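Local coordinates for protein poly(ADP-ribose) glycohydrolase (Thermomonospora curvata, PDB 3SIG) that hydrolyses poly(ADP-ribose), probably cutting the glycosidic bonds between its ADP-ribose units, and binds ADP-ribose in a pocket of its macrodomain-like fold, at residues E13-G18 against V28-H33; A78-G83 against F250-F255; Q130-H135 against F172-A177; V153-D158 against E166-A171; R199-L204 against A237-D242. All blocks are in the same frame, centred on the assembly; numbering follows the deposited sequence.

Interactions 2, 3 and 4 use strands of the central mixed sheet and 5 joins two helices beside it; interaction 1, farthest from the chain's centre, joins two helices across a small hairpin and still touches strand 147-157. Interactions 3 and 4 share strand 163-175: the first packs a helix on it through aromatic rings, the second pairs it with strand 147-157 by backbone bonds, the densest hydrogen bonding of the five. Interactions 3, 4 and 5 are buried; 1 and 2 are partly buried. In 1 two amides reach a glycine carbonyl; in 2 a leucine packs on an arginine and a histidine whose polar partners lie outside the segments. Interaction 5 is purely aliphatic, and its Arg-199 reaches the Pro-176 carbonyl of interaction 3.

Interaction 1: E13-G18 against V28-H33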
# COMPACT_ATOMS: atom_id res chain seq x y z
N GLU A 13 -12.19 -4.95 -16.74
CA GLU A 13 -12.86 -6.01 -17.51
C GLU A 13 -12.53 -7.39 -16.92
O GLU A 13 -13.41 -8.24 -16.75
CB GLU A 13 -12.45 -5.99 -19.00
CG GLU A 13 -13.04 -7.16 -19.80
CD GLU A 13 -12.67 -7.18 -21.30
OE1 GLU A 13 -12.09 -6.19 -21.80
OE2 GLU A 13 -12.97 -8.19 -21.98
N ILE A 14 -11.27 -7.59 -16.60
CA ILE A 14 -10.79 -8.85 -16.02
C ILE A 14 -11.50 -9.12 -14.71
O ILE A 14 -11.94 -10.25 -14.44
CB ILE A 14 -9.26 -8.83 -15.86
CG1 ILE A 14 -8.60 -9.01 -17.22
CG2 ILE A 14 -8.80 -9.92 -14.90
CD1 ILE A 14 -7.15 -8.68 -17.22
N LEU A 15 -11.63 -8.08 -13.88
CA LEU A 15 -12.28 -8.25 -12.58
C LEU A 15 -13.77 -8.54 -12.76
O LEU A 15 -14.33 -9.27 -11.94
CB LEU A 15 -12.04 -7.05 -11.65
CG LEU A 15 -10.58 -6.76 -11.35
CD1 LEU A 15 -10.43 -5.44 -10.60
CD2 LEU A 15 -9.94 -7.85 -10.53
N GLU A 16 -14.41 -8.04 -13.82
CA GLU A 16 -15.80 -8.39 -14.08
C GLU A 16 -15.94 -9.82 -14.63
O GLU A 16 -16.85 -10.56 -14.25
CB GLU A 16 -16.39 -7.45 -15.12
CG GLU A 16 -16.62 -6.05 -14.64
CD GLU A 16 -17.69 -5.99 -13.56
OE1 GLU A 16 -18.75 -6.64 -13.75
OE2 GLU A 16 -17.42 -5.31 -12.55
N ARG A 17 -15.09 -10.21 -15.59
CA ARG A 17 -15.24 -11.48 -16.28
C ARG A 17 -14.70 -12.63 -15.43
O ARG A 17 -15.11 -13.76 -15.63
CB ARG A 17 -14.51 -11.46 -17.63
CG ARG A 17 -15.12 -10.50 -18.63
CD ARG A 17 -16.37 -11.07 -19.25
NE ARG A 17 -16.59 -10.50 -20.57
CZ ARG A 17 -15.82 -10.73 -21.64
NH1 ARG A 17 -14.77 -11.54 -21.55
NH2 ARG A 17 -16.08 -10.15 -22.80
N GLY A 18 -13.80 -12.35 -14.51
CA GLY A 18 -13.27 -13.37 -13.60
C GLY A 18 -12.14 -14.22 -14.15
O GLY A 18 -11.79 -15.20 -13.52
N VAL A 28 -6.28 -17.82 -17.12
CA VAL A 28 -6.12 -17.87 -15.69
C VAL A 28 -7.40 -17.41 -14.98
O VAL A 28 -7.84 -16.29 -15.17
CB VAL A 28 -4.94 -16.94 -15.24
CG1 VAL A 28 -4.79 -17.00 -13.73
CG2 VAL A 28 -3.66 -17.35 -15.94
N PRO A 29 -8.00 -18.28 -14.14
CA PRO A 29 -9.20 -17.89 -13.39
C PRO A 29 -8.87 -17.08 -12.14
O PRO A 29 -7.94 -17.47 -11.44
CB PRO A 29 -9.80 -19.25 -13.01
CG PRO A 29 -8.63 -20.14 -12.88
CD PRO A 29 -7.59 -19.67 -13.86
N ILE A 30 -9.59 -16.01 -11.89
CA ILE A 30 -9.34 -15.20 -10.68
C ILE A 30 -10.61 -14.86 -9.93
O ILE A 30 -10.54 -14.24 -8.86
CB ILE A 30 -8.58 -13.87 -10.95
CG1 ILE A 30 -9.31 -12.97 -11.93
CG2 ILE A 30 -7.17 -14.15 -11.40
CD1 ILE A 30 -8.76 -11.57 -11.92
N ALA A 31 -11.79 -15.26 -10.41
CA ALA A 31 -13.02 -14.79 -9.78
C ALA A 31 -13.11 -15.20 -8.32
O ALA A 31 -13.51 -14.40 -7.47
CB ALA A 31 -14.23 -15.28 -10.52
N ASP A 32 -12.76 -16.43 -8.01
CA ASP A 32 -12.89 -16.90 -6.64
C ASP A 32 -11.95 -16.13 -5.72
O ASP A 32 -12.35 -15.70 -4.62
CB ASP A 32 -12.61 -18.40 -6.51
CG ASP A 32 -13.65 -19.27 -7.15
OD1 ASP A 32 -14.79 -18.80 -7.40
OD2 ASP A 32 -13.29 -20.44 -7.39
N HIS A 33 -10.70 -15.97 -6.10
CA HIS A 33 -9.78 -15.24 -5.24
C HIS A 33 -10.17 -13.77 -5.10
O HIS A 33 -10.04 -13.21 -4.00
CB HIS A 33 -8.36 -15.39 -5.74
CG HIS A 33 -7.80 -16.74 -5.46
ND1 HIS A 33 -6.57 -17.15 -5.93
CD2 HIS A 33 -8.31 -17.78 -4.77
CE1 HIS A 33 -6.35 -18.39 -5.54
NE2 HIS A 33 -7.39 -18.80 -4.83
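Ile-30 lays its CD1 against CG2 of Ile-14, the two side chains crossing at about a right angle. The contact ties the end of helix 2-17 to the start of helix 31-39 across the base of the small antiparallel hairpin 19-21/27-29 that joins them. The methyls sit at 3.4 Å, tighter than usual, and the same CD1 also lies 4.1 Å from Leu-15 CD2. Ile-30 holds CG1 between its backbone N and carbonyl carbon (chi1 58°), which sets CG1 beside the carbonyl of Gly-18. That carbonyl is the polar join: Ile-30 N, at the N-cap position, gives Gly-18 O a straight bond of 2.9 Å from above the carbonyl plane, and Ala-31 N adds a weak one. Phe-156 and Tyr-20 also pack on Ile-30. Gly-18 leaves the helix with positive phi (83°), where a side chain would be jammed against the preceding carbonyl and would clash with Ala-31, whose CB lies 3.7 Å from Gly-18 CA.

Interaction 2: A78-G83 against F250-F255; sequences ARRLTG and FAHVVF
Leu-81 and His-252 reach toward each other tip to tip in a CH-pi contact. CD2 of Leu-81 stands over one face of the imidazole, 4.2 Å from its centroid, and CD1 comes 3.7 Å from His-252 CE1. Aliphatic packing follows: Leu-81 and Val-254 slide past each other in opposite directions, with CD2 of the leucine 3.9 Å from CG2 of the valine. The charged side is Arg-80. Its chain bends at chi3 (58°), which takes NE out of the line of the otherwise extended chain. CD1 of Leu-81 sits over the centre of the guanidinium, 3.6 Å above its plane, and NH2 lies 3.9 Å from Val-254 CG2. Salt bridges to Glu-72 through NE and to Glu-68 through NH2 hold that group in place, and Glu-68 also takes a hydrogen bond from His-252 NE2. An alanine in place of Leu-81 would probably open a gap against Val-254 and take the leucine methyls off one face of the imidazole and of the guanidinium. Residues 78-83 of helix 74-84 run nearly antiparallel to strand residues 252-255 (158°, axes 10.7 Å apart at closest); the strand lies between strands 214-217 and 66-70, while Ala-78 and Thr-82 meet strand 163-175.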
# COMPACT_ATOMS: atom_id res chain seq x y z
N ALA A 78 7.04 -7.63 -3.14
CA ALA A 78 6.03 -8.59 -2.70
C ALA A 78 6.14 -9.91 -3.43
O ALA A 78 6.07 -10.98 -2.82
CB ALA A 78 4.66 -8.02 -2.86
N ARG A 79 6.41 -9.87 -4.73
CA ARG A 79 6.52 -11.09 -5.51
C ARG A 79 7.73 -11.89 -5.09
O ARG A 79 7.68 -13.12 -5.01
CB ARG A 79 6.57 -10.70 -6.97
CG ARG A 79 6.40 -11.85 -7.94
CD ARG A 79 6.37 -11.32 -9.35
NE ARG A 79 6.25 -12.39 -10.33
CZ ARG A 79 6.53 -12.27 -11.62
NH1 ARG A 79 6.92 -11.11 -12.10
NH2 ARG A 79 6.42 -13.30 -12.45
N ARG A 80 8.85 -11.21 -4.87
CA ARG A 80 10.08 -11.84 -4.43
C ARG A 80 9.86 -12.56 -3.11
O ARG A 80 10.24 -13.73 -2.94
CB ARG A 80 11.21 -10.82 -4.33
CG ARG A 80 12.48 -11.38 -3.74
CD ARG A 80 13.66 -10.40 -3.79
NE ARG A 80 13.40 -9.13 -3.10
CZ ARG A 80 13.71 -8.88 -1.83
NH1 ARG A 80 14.29 -9.80 -1.07
NH2 ARG A 80 13.46 -7.69 -1.31
N LEU A 81 9.29 -11.87 -2.14
CA LEU A 81 9.05 -12.47 -0.84
C LEU A 81 8.06 -13.63 -0.93
O LEU A 81 8.23 -14.65 -0.26
CB LEU A 81 8.57 -11.42 0.14
CG LEU A 81 9.67 -10.66 0.91
CD1 LEU A 81 10.75 -10.03 0.04
CD2 LEU A 81 9.01 -9.62 1.84
N THR A 82 7.03 -13.49 -1.75
CA THR A 82 6.00 -14.51 -1.84
C THR A 82 6.58 -15.80 -2.44
O THR A 82 6.19 -16.89 -2.02
CB THR A 82 4.83 -14.00 -2.68
OG1 THR A 82 4.23 -12.91 -2.01
CG2 THR A 82 3.77 -15.09 -2.84
N GLY A 83 7.56 -15.69 -3.31
CA GLY A 83 8.18 -16.88 -3.90
C GLY A 83 9.02 -17.65 -2.89
O GLY A 83 9.32 -18.85 -3.09
N PHE A 250 8.27 -8.23 13.54
CA PHE A 250 8.13 -8.73 12.19
C PHE A 250 9.36 -9.57 11.87
O PHE A 250 10.44 -9.36 12.42
CB PHE A 250 7.93 -7.60 11.18
CG PHE A 250 6.67 -6.84 11.41
CD1 PHE A 250 5.46 -7.38 11.03
CD2 PHE A 250 6.68 -5.65 12.09
CE1 PHE A 250 4.26 -6.72 11.28
CE2 PHE A 250 5.48 -4.96 12.34
CZ PHE A 250 4.27 -5.49 11.96
N ALA A 251 9.19 -10.53 10.97
CA ALA A 251 10.33 -11.35 10.50
C ALA A 251 11.16 -10.61 9.45
O ALA A 251 12.38 -10.70 9.41
CB ALA A 251 9.84 -12.68 9.93
N HIS A 252 10.50 -9.85 8.57
CA HIS A 252 11.15 -9.25 7.42
C HIS A 252 10.35 -8.02 7.00
O HIS A 252 9.12 -8.09 6.85
CB HIS A 252 11.17 -10.28 6.30
CG HIS A 252 11.99 -9.92 5.09
ND1 HIS A 252 12.11 -10.78 4.02
CD2 HIS A 252 12.69 -8.81 4.75
CE1 HIS A 252 12.85 -10.23 3.08
NE2 HIS A 252 13.24 -9.04 3.51
N VAL A 253 11.03 -6.89 6.93
CA VAL A 253 10.45 -5.65 6.42
C VAL A 253 11.31 -5.17 5.28
O VAL A 253 12.54 -5.01 5.44
CB VAL A 253 10.43 -4.58 7.49
CG1 VAL A 253 9.93 -3.25 6.94
CG2 VAL A 253 9.55 -5.03 8.68
N VAL A 254 10.69 -4.96 4.13
CA VAL A 254 11.38 -4.36 2.98
C VAL A 254 10.84 -2.96 2.75
O VAL A 254 9.61 -2.78 2.67
CB VAL A 254 11.13 -5.15 1.68
CG1 VAL A 254 11.91 -4.55 0.50
CG2 VAL A 254 11.47 -6.62 1.85
N PHE A 255 11.74 -1.99 2.68
CA PHE A 255 11.42 -0.67 2.19
C PHE A 255 11.75 -0.69 0.72
O PHE A 255 12.91 -0.49 0.32
CB PHE A 255 12.17 0.42 2.97
CG PHE A 255 11.79 0.47 4.42
CD1 PHE A 255 10.63 1.09 4.83
CD2 PHE A 255 12.57 -0.15 5.37
CE1 PHE A 255 10.29 1.14 6.18
CE2 PHE A 255 12.22 -0.09 6.72
CZ PHE A 255 11.07 0.52 7.11

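Interaction 3: Q130-H135 against F172-A177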
# COMPACT_ATOMS: atom_id res chain seq x y z
N GLN A 130 -17.69 3.74 2.74
CA GLN A 130 -17.66 4.49 3.99
C GLN A 130 -16.33 5.20 4.20
O GLN A 130 -16.27 6.27 4.77
CB GLN A 130 -17.91 3.60 5.23
CG GLN A 130 -19.35 3.16 5.46
CD GLN A 130 -19.56 2.62 6.88
OE1 GLN A 130 -18.60 2.44 7.63
NE2 GLN A 130 -20.81 2.38 7.25
N PHE A 131 -15.23 4.55 3.81
CA PHE A 131 -13.89 5.14 3.97
C PHE A 131 -13.76 6.44 3.19
O PHE A 131 -13.33 7.49 3.70
CB PHE A 131 -12.86 4.10 3.54
CG PHE A 131 -11.43 4.59 3.47
CD1 PHE A 131 -10.53 4.33 4.50
CD2 PHE A 131 -10.95 5.22 2.34
CE1 PHE A 131 -9.20 4.70 4.39
CE2 PHE A 131 -9.61 5.59 2.21
CZ PHE A 131 -8.74 5.31 3.24
N TYR A 132 -14.14 6.36 1.93
CA TYR A 132 -14.05 7.48 1.01
C TYR A 132 -15.04 8.58 1.36
O TYR A 132 -14.69 9.75 1.37
CB TYR A 132 -14.17 6.97 -0.44
CG TYR A 132 -13.06 6.00 -0.71
CD1 TYR A 132 -11.77 6.46 -0.94
CD2 TYR A 132 -13.26 4.63 -0.66
CE1 TYR A 132 -10.71 5.57 -1.10
CE2 TYR A 132 -12.23 3.75 -0.82
CZ TYR A 132 -10.94 4.22 -1.06
OH TYR A 132 -9.89 3.32 -1.21
N ALA A 133 -16.25 8.19 1.74
CA ALA A 133 -17.24 9.19 2.16
C ALA A 133 -16.79 9.96 3.39
O ALA A 133 -16.96 11.18 3.47
CB ALA A 133 -18.59 8.53 2.42
N PHE A 134 -16.19 9.27 4.36
CA PHE A 134 -15.69 9.95 5.54
C PHE A 134 -14.73 11.05 5.15
O PHE A 134 -14.81 12.17 5.65
CB PHE A 134 -14.99 8.97 6.49
CG PHE A 134 -14.44 9.65 7.71
CD1 PHE A 134 -13.16 10.18 7.69
CD2 PHE A 134 -15.22 9.84 8.84
CE1 PHE A 134 -12.66 10.84 8.79
CE2 PHE A 134 -14.71 10.50 9.94
CZ PHE A 134 -13.43 10.99 9.90
N HIS A 135 -13.76 10.75 4.30
CA HIS A 135 -12.77 11.76 3.95
C HIS A 135 -13.34 12.88 3.09
O HIS A 135 -12.99 14.05 3.28
CB HIS A 135 -11.53 11.13 3.30
CG HIS A 135 -10.78 10.25 4.24
ND1 HIS A 135 -10.51 8.92 3.98
CD2 HIS A 135 -10.28 10.50 5.48
CE1 HIS A 135 -9.88 8.40 5.02
NE2 HIS A 135 -9.74 9.33 5.94
N PHE A 172 -3.24 -6.20 1.38
CA PHE A 172 -2.98 -4.76 1.32
C PHE A 172 -3.49 -4.06 2.56
O PHE A 172 -4.54 -4.44 3.13
CB PHE A 172 -3.56 -4.11 0.07
CG PHE A 172 -2.81 -4.47 -1.20
CD1 PHE A 172 -1.59 -3.89 -1.50
CD2 PHE A 172 -3.31 -5.42 -2.08
CE1 PHE A 172 -0.90 -4.23 -2.65
CE2 PHE A 172 -2.63 -5.75 -3.26
CZ PHE A 172 -1.43 -5.15 -3.53
N LEU A 173 -2.75 -3.02 2.94
CA LEU A 173 -3.11 -2.11 4.01
C LEU A 173 -3.24 -0.75 3.36
O LEU A 173 -2.24 -0.23 2.85
CB LEU A 173 -2.00 -2.08 5.06
CG LEU A 173 -1.54 -3.45 5.57
CD1 LEU A 173 -0.17 -3.46 6.17
CD2 LEU A 173 -2.53 -3.94 6.56
N THR A 174 -4.45 -0.19 3.39
CA THR A 174 -4.76 1.06 2.70
C THR A 174 -4.96 2.15 3.72
O THR A 174 -5.95 2.13 4.47
CB THR A 174 -5.99 0.85 1.77
OG1 THR A 174 -5.57 0.04 0.68
CG2 THR A 174 -6.58 2.10 1.20
N SER A 175 -4.00 3.06 3.77
CA SER A 175 -3.99 4.14 4.73
C SER A 175 -3.36 5.34 4.04
O SER A 175 -2.25 5.23 3.54
CB SER A 175 -3.10 3.74 5.92
OG SER A 175 -2.81 4.83 6.80
N PRO A 176 -4.06 6.49 3.99
CA PRO A 176 -3.46 7.66 3.33
C PRO A 176 -2.54 8.41 4.26
O PRO A 176 -2.88 8.71 5.40
CB PRO A 176 -4.68 8.53 3.01
CG PRO A 176 -5.62 8.23 4.14
CD PRO A 176 -5.41 6.78 4.50
N ALA A 177 -1.35 8.72 3.78
CA ALA A 177 -0.46 9.62 4.51
C ALA A 177 -1.12 11.00 4.50
O ALA A 177 -1.89 11.32 3.59
CB ALA A 177 0.92 9.68 3.86
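Phe-131 against Pro-176 is the centre of a buried, apolar helix-on-sheet contact, helix 129-138 packing against Thr-174 and Pro-176 where strand 163-175 runs through the central sheet of a macrodomain-like fold. The two side chains meet tip to tip: Pro-176 CD lies at the edge of the phenyl ring, near its plane, 3.9 Å from CZ. Phe-131 has CG anti to its backbone N (chi1 173°), which starts the ring off toward the strand. Its neighbours on the helix pack against the ring and probably limit how it can turn. His-135 CE1 sits 3.7 Å above one face, offset toward the rim, and Phe-131 in turn puts CD2 over the centre of the Tyr-132 ring. Beside the Phe-131/Pro-176 pair the approaches are looser, with Tyr-132 OH 4.3 Å from Thr-174 CG2 and His-135 CE1 4.4 Å from Pro-176 CG. The buried polar atoms find partners nearby: His-135 NE2 bonds to Ser-144 OG, and Thr-174 OG1 to Asn-93 ND2. The Pro-176 side chain is about 7 Å from the bound ADP-ribose. Ile-148 of the neighbouring strand 147-157 packs on both Phe-131 and Tyr-132, while Leu-173 and Ser-175 meet helix 189-209.

Interaction 4: V153-D158 against E166-A171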
# COMPACT_ATOMS: atom_id res chain seq x y z
N VAL A 153 -5.47 -10.53 -1.85
CA VAL A 153 -5.75 -9.89 -3.13
C VAL A 153 -4.85 -10.52 -4.18
O VAL A 153 -3.61 -10.52 -4.06
CB VAL A 153 -5.48 -8.38 -3.06
CG1 VAL A 153 -5.70 -7.75 -4.40
CG2 VAL A 153 -6.39 -7.74 -2.01
N PRO A 154 -5.43 -11.01 -5.29
CA PRO A 154 -4.59 -11.56 -6.34
C PRO A 154 -3.88 -10.44 -7.11
O PRO A 154 -4.49 -9.42 -7.45
CB PRO A 154 -5.60 -12.32 -7.22
CG PRO A 154 -6.89 -11.70 -6.95
CD PRO A 154 -6.85 -11.20 -5.54
N VAL A 155 -2.60 -10.66 -7.39
CA VAL A 155 -1.75 -9.78 -8.19
C VAL A 155 -1.42 -10.55 -9.45
O VAL A 155 -0.97 -11.70 -9.39
CB VAL A 155 -0.47 -9.42 -7.43
CG1 VAL A 155 0.42 -8.51 -8.26
CG2 VAL A 155 -0.79 -8.76 -6.13
N PHE A 156 -1.66 -9.92 -10.59
CA PHE A 156 -1.59 -10.62 -11.87
C PHE A 156 -0.93 -9.80 -12.99
O PHE A 156 -1.06 -10.20 -14.16
CB PHE A 156 -2.99 -11.14 -12.30
CG PHE A 156 -4.10 -10.10 -12.21
CD1 PHE A 156 -4.97 -10.11 -11.14
CD2 PHE A 156 -4.27 -9.14 -13.20
CE1 PHE A 156 -5.98 -9.16 -11.05
CE2 PHE A 156 -5.26 -8.19 -13.10
CZ PHE A 156 -6.11 -8.20 -12.03
N ARG A 157 -0.18 -8.74 -12.67
CA ARG A 157 0.68 -8.08 -13.65
C ARG A 157 2.06 -7.85 -13.07
O ARG A 157 2.19 -7.68 -11.84
CB ARG A 157 0.14 -6.73 -14.14
CG ARG A 157 -1.20 -6.77 -14.80
CD ARG A 157 -1.52 -5.43 -15.46
NE ARG A 157 -2.90 -5.39 -15.86
CZ ARG A 157 -3.31 -5.70 -17.08
NH1 ARG A 157 -2.45 -6.04 -18.00
NH2 ARG A 157 -4.60 -5.66 -17.36
N ASP A 158 3.07 -7.79 -13.93
CA ASP A 158 4.41 -7.36 -13.54
C ASP A 158 4.56 -5.84 -13.67
O ASP A 158 3.60 -5.16 -13.98
CB ASP A 158 5.47 -8.10 -14.34
CG ASP A 158 5.49 -7.73 -15.81
OD1 ASP A 158 4.88 -6.75 -16.28
OD2 ASP A 158 6.20 -8.45 -16.57
N GLU A 166 1.35 -16.98 -13.55
CA GLU A 166 0.91 -17.46 -12.25
C GLU A 166 0.72 -16.26 -11.32
O GLU A 166 1.68 -15.65 -10.91
CB GLU A 166 1.97 -18.40 -11.67
CG GLU A 166 1.67 -18.89 -10.26
CD GLU A 166 0.53 -19.88 -10.21
OE1 GLU A 166 0.64 -20.96 -10.83
OE2 GLU A 166 -0.49 -19.57 -9.56
N PRO A 167 -0.52 -15.95 -11.02
CA PRO A 167 -0.80 -14.87 -10.06
C PRO A 167 -0.37 -15.25 -8.65
O PRO A 167 -0.23 -16.41 -8.32
CB PRO A 167 -2.31 -14.72 -10.14
CG PRO A 167 -2.79 -16.03 -10.73
CD PRO A 167 -1.74 -16.56 -11.56
N TYR A 168 -0.16 -14.26 -7.82
CA TYR A 168 0.17 -14.49 -6.42
C TYR A 168 -0.74 -13.63 -5.59
O TYR A 168 -1.30 -12.68 -6.09
CB TYR A 168 1.67 -14.24 -6.14
CG TYR A 168 2.17 -12.85 -6.40
CD1 TYR A 168 2.42 -12.41 -7.67
CD2 TYR A 168 2.35 -11.95 -5.36
CE1 TYR A 168 2.86 -11.15 -7.93
CE2 TYR A 168 2.80 -10.69 -5.60
CZ TYR A 168 3.05 -10.26 -6.88
OH TYR A 168 3.51 -8.97 -7.11
N ARG A 169 -0.90 -13.93 -4.32
CA ARG A 169 -1.75 -13.17 -3.43
C ARG A 169 -0.99 -12.48 -2.32
O ARG A 169 -0.08 -13.06 -1.74
CB ARG A 169 -2.81 -14.07 -2.82
CG ARG A 169 -3.84 -14.56 -3.84
CD ARG A 169 -5.07 -15.24 -3.19
NE ARG A 169 -4.67 -16.54 -2.70
CZ ARG A 169 -5.49 -17.37 -2.05
NH1 ARG A 169 -6.74 -17.02 -1.82
NH2 ARG A 169 -5.05 -18.56 -1.63
N VAL A 170 -1.37 -11.24 -2.05
CA VAL A 170 -0.85 -10.46 -0.92
C VAL A 170 -1.98 -9.80 -0.20
O VAL A 170 -3.05 -9.57 -0.79
CB VAL A 170 0.13 -9.37 -1.39
CG1 VAL A 170 1.23 -9.98 -2.29
CG2 VAL A 170 -0.57 -8.28 -2.17
N ALA A 171 -1.75 -9.40 1.03
CA ALA A 171 -2.68 -8.52 1.73
C ALA A 171 -2.25 -7.08 1.49
O ALA A 171 -1.05 -6.76 1.44
CB ALA A 171 -2.71 -8.81 3.20
O HOH W 1 3.99 -8.30 -9.72
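Val-155 lies under the flat of the Tyr-168 ring, its CB 3.8 Å from the centroid and 18° off the ring normal, a CH-pi contact between facing residues of the antiparallel hairpin of strands 147-157 and 163-175 in the central mixed sheet. Tyr-168 carries CG between its backbone N and carbonyl carbon (chi1 61°), which sets CG so that the ring can lie over Val-155 of the partner strand. CG1 of the valine then presses toward the phenol end, 3.4 Å from CZ, while CG2 meets Val-170 CG2 at 4.0 Å. Pro-154 and Arg-169 point to the other face, CG of the arginine 4.0 Å from the proline CA. Beneath these side chains, Val-153 and Val-170 exchange two backbone hydrogen bonds, as do Val-155 and Tyr-168, the shortest being Val-155 N to Tyr-168 O at 2.7 Å. A water in the plane of the tyrosine ring, at its edge, joins Tyr-168 OH to Arg-157 O. An alanine in place of Tyr-168 would probably open a gap over Val-155 CB and leave that water without its hydroxyl partner. Leu-75 of helix 74-84 packs on the Val-155 and Tyr-168 face; on the other, helix 31-39 brings Val-34 onto Pro-154 and His-33 onto Arg-169.

Interaction 5: R199-L204 against A237-D242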
# COMPACT_ATOMS: atom_id res chain seq x y z
N ARG A 199 -0.28 7.02 12.83
CA ARG A 199 -0.88 6.30 11.72
C ARG A 199 -0.05 5.12 11.30
O ARG A 199 -0.57 4.03 11.11
CB ARG A 199 -1.13 7.29 10.56
CG ARG A 199 -2.06 6.77 9.47
CD ARG A 199 -2.54 7.88 8.56
NE ARG A 199 -3.29 8.89 9.32
CZ ARG A 199 -3.63 10.07 8.85
NH1 ARG A 199 -4.26 10.91 9.65
NH2 ARG A 199 -3.29 10.44 7.64
N ALA A 200 1.25 5.31 11.16
CA ALA A 200 2.14 4.19 10.86
C ALA A 200 2.10 3.12 11.95
O ALA A 200 2.12 1.92 11.63
CB ALA A 200 3.57 4.67 10.67
N ALA A 201 1.97 3.51 13.19
CA ALA A 201 1.87 2.52 14.24
C ALA A 201 0.62 1.67 14.05
O ALA A 201 0.63 0.45 14.30
CB ALA A 201 1.84 3.17 15.59
N LYS A 202 -0.47 2.31 13.64
CA LYS A 202 -1.73 1.60 13.40
C LYS A 202 -1.67 0.68 12.18
O LYS A 202 -2.24 -0.42 12.18
CB LYS A 202 -2.89 2.63 13.33
CG LYS A 202 -3.17 3.25 14.64
CD LYS A 202 -4.22 4.35 14.58
CE LYS A 202 -4.57 4.84 15.97
NZ LYS A 202 -5.63 5.88 15.95
N VAL A 203 -0.98 1.11 11.14
CA VAL A 203 -0.74 0.23 10.00
C VAL A 203 0.01 -1.04 10.45
O VAL A 203 -0.38 -2.17 10.07
CB VAL A 203 0.12 0.98 8.93
CG1 VAL A 203 0.64 0.01 7.89
CG2 VAL A 203 -0.70 2.08 8.27
N LEU A 204 1.08 -0.87 11.22
CA LEU A 204 1.85 -2.01 11.69
C LEU A 204 1.01 -2.87 12.63
O LEU A 204 1.10 -4.11 12.59
CB LEU A 204 3.13 -1.55 12.38
CG LEU A 204 4.17 -0.85 11.52
CD1 LEU A 204 5.41 -0.50 12.35
CD2 LEU A 204 4.54 -1.65 10.39
N ALA A 237 11.51 4.10 11.52
CA ALA A 237 12.64 3.71 12.37
C ALA A 237 12.30 3.76 13.85
O ALA A 237 12.70 2.86 14.61
CB ALA A 237 13.84 4.61 12.11
N GLY A 238 11.61 4.78 14.29
CA GLY A 238 11.23 4.87 15.68
C GLY A 238 10.31 3.74 16.12
O GLY A 238 10.32 3.35 17.29
N LEU A 239 9.54 3.19 15.20
CA LEU A 239 8.64 2.09 15.50
C LEU A 239 9.35 0.74 15.47
O LEU A 239 9.01 -0.16 16.25
CB LEU A 239 7.48 2.07 14.49
CG LEU A 239 6.53 3.26 14.65
CD1 LEU A 239 5.59 3.37 13.42
CD2 LEU A 239 5.74 3.24 15.93
N LEU A 240 10.36 0.62 14.61
CA LEU A 240 10.97 -0.69 14.35
C LEU A 240 12.34 -0.87 14.97
O LEU A 240 12.78 -2.01 15.15
CB LEU A 240 11.11 -0.93 12.84
CG LEU A 240 9.79 -1.08 12.10
CD1 LEU A 240 10.03 -0.89 10.60
CD2 LEU A 240 9.12 -2.43 12.36
N LEU A 241 12.99 0.23 15.33
CA LEU A 241 14.39 0.18 15.83
C LEU A 241 14.47 0.75 17.24
O LEU A 241 13.51 1.27 17.79
CB LEU A 241 15.30 1.00 14.92
CG LEU A 241 15.32 0.63 13.44
CD1 LEU A 241 16.29 1.50 12.63
CD2 LEU A 241 15.69 -0.80 13.28
N ASP A 242 15.66 0.64 17.83
CA ASP A 242 15.96 1.16 19.16
C ASP A 242 14.88 0.88 20.19
O ASP A 242 14.47 1.79 20.94
CB ASP A 242 16.27 2.66 19.11
CG ASP A 242 16.98 3.15 20.39
OD1 ASP A 242 17.71 2.36 21.04
OD2 ASP A 242 16.82 4.34 20.76
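Leu-239 is the bump here, and the hollow it fills is lined by Ala-200, Ala-201 and Leu-204. The contact is helix-on-helix packing between 189-209 and the last turn of 229-240, two of the helices that flank the sheet of this macrodomain-like fold. CG of Leu-239 is anti to the carbonyl carbon (chi1 -68°), beside the backbone N; beyond it the two methyls split over the pair of alanines. CD1 makes the closest approaches, 3.7 Å from Ala-200 CB and 3.6 Å from Ala-201 N, while CD2 settles 3.9 Å from Ala-201 CB. Side chains this small let the helices come close, with the CA atoms of Ala-201 and Leu-239 6.9 Å apart. Leu-204, one turn on from Ala-200, supplies the raised wall: it crosses Leu-239 at a slant, its CD1 3.9 Å from Leu-239 CB. Phe-246 also packs on Leu-204, and Leu-53 of helix 46-54 on Ala-201. Helix 189-209 is held at its other side too, where Val-203 meets Leu-173 and Ser-175 of strand 163-175, and Arg-199 forms a salt bridge with Asp-145. From the second helix Leu-240 meets that wall more loosely, its CD2 lying 4.2 Å from Leu-204 CD1.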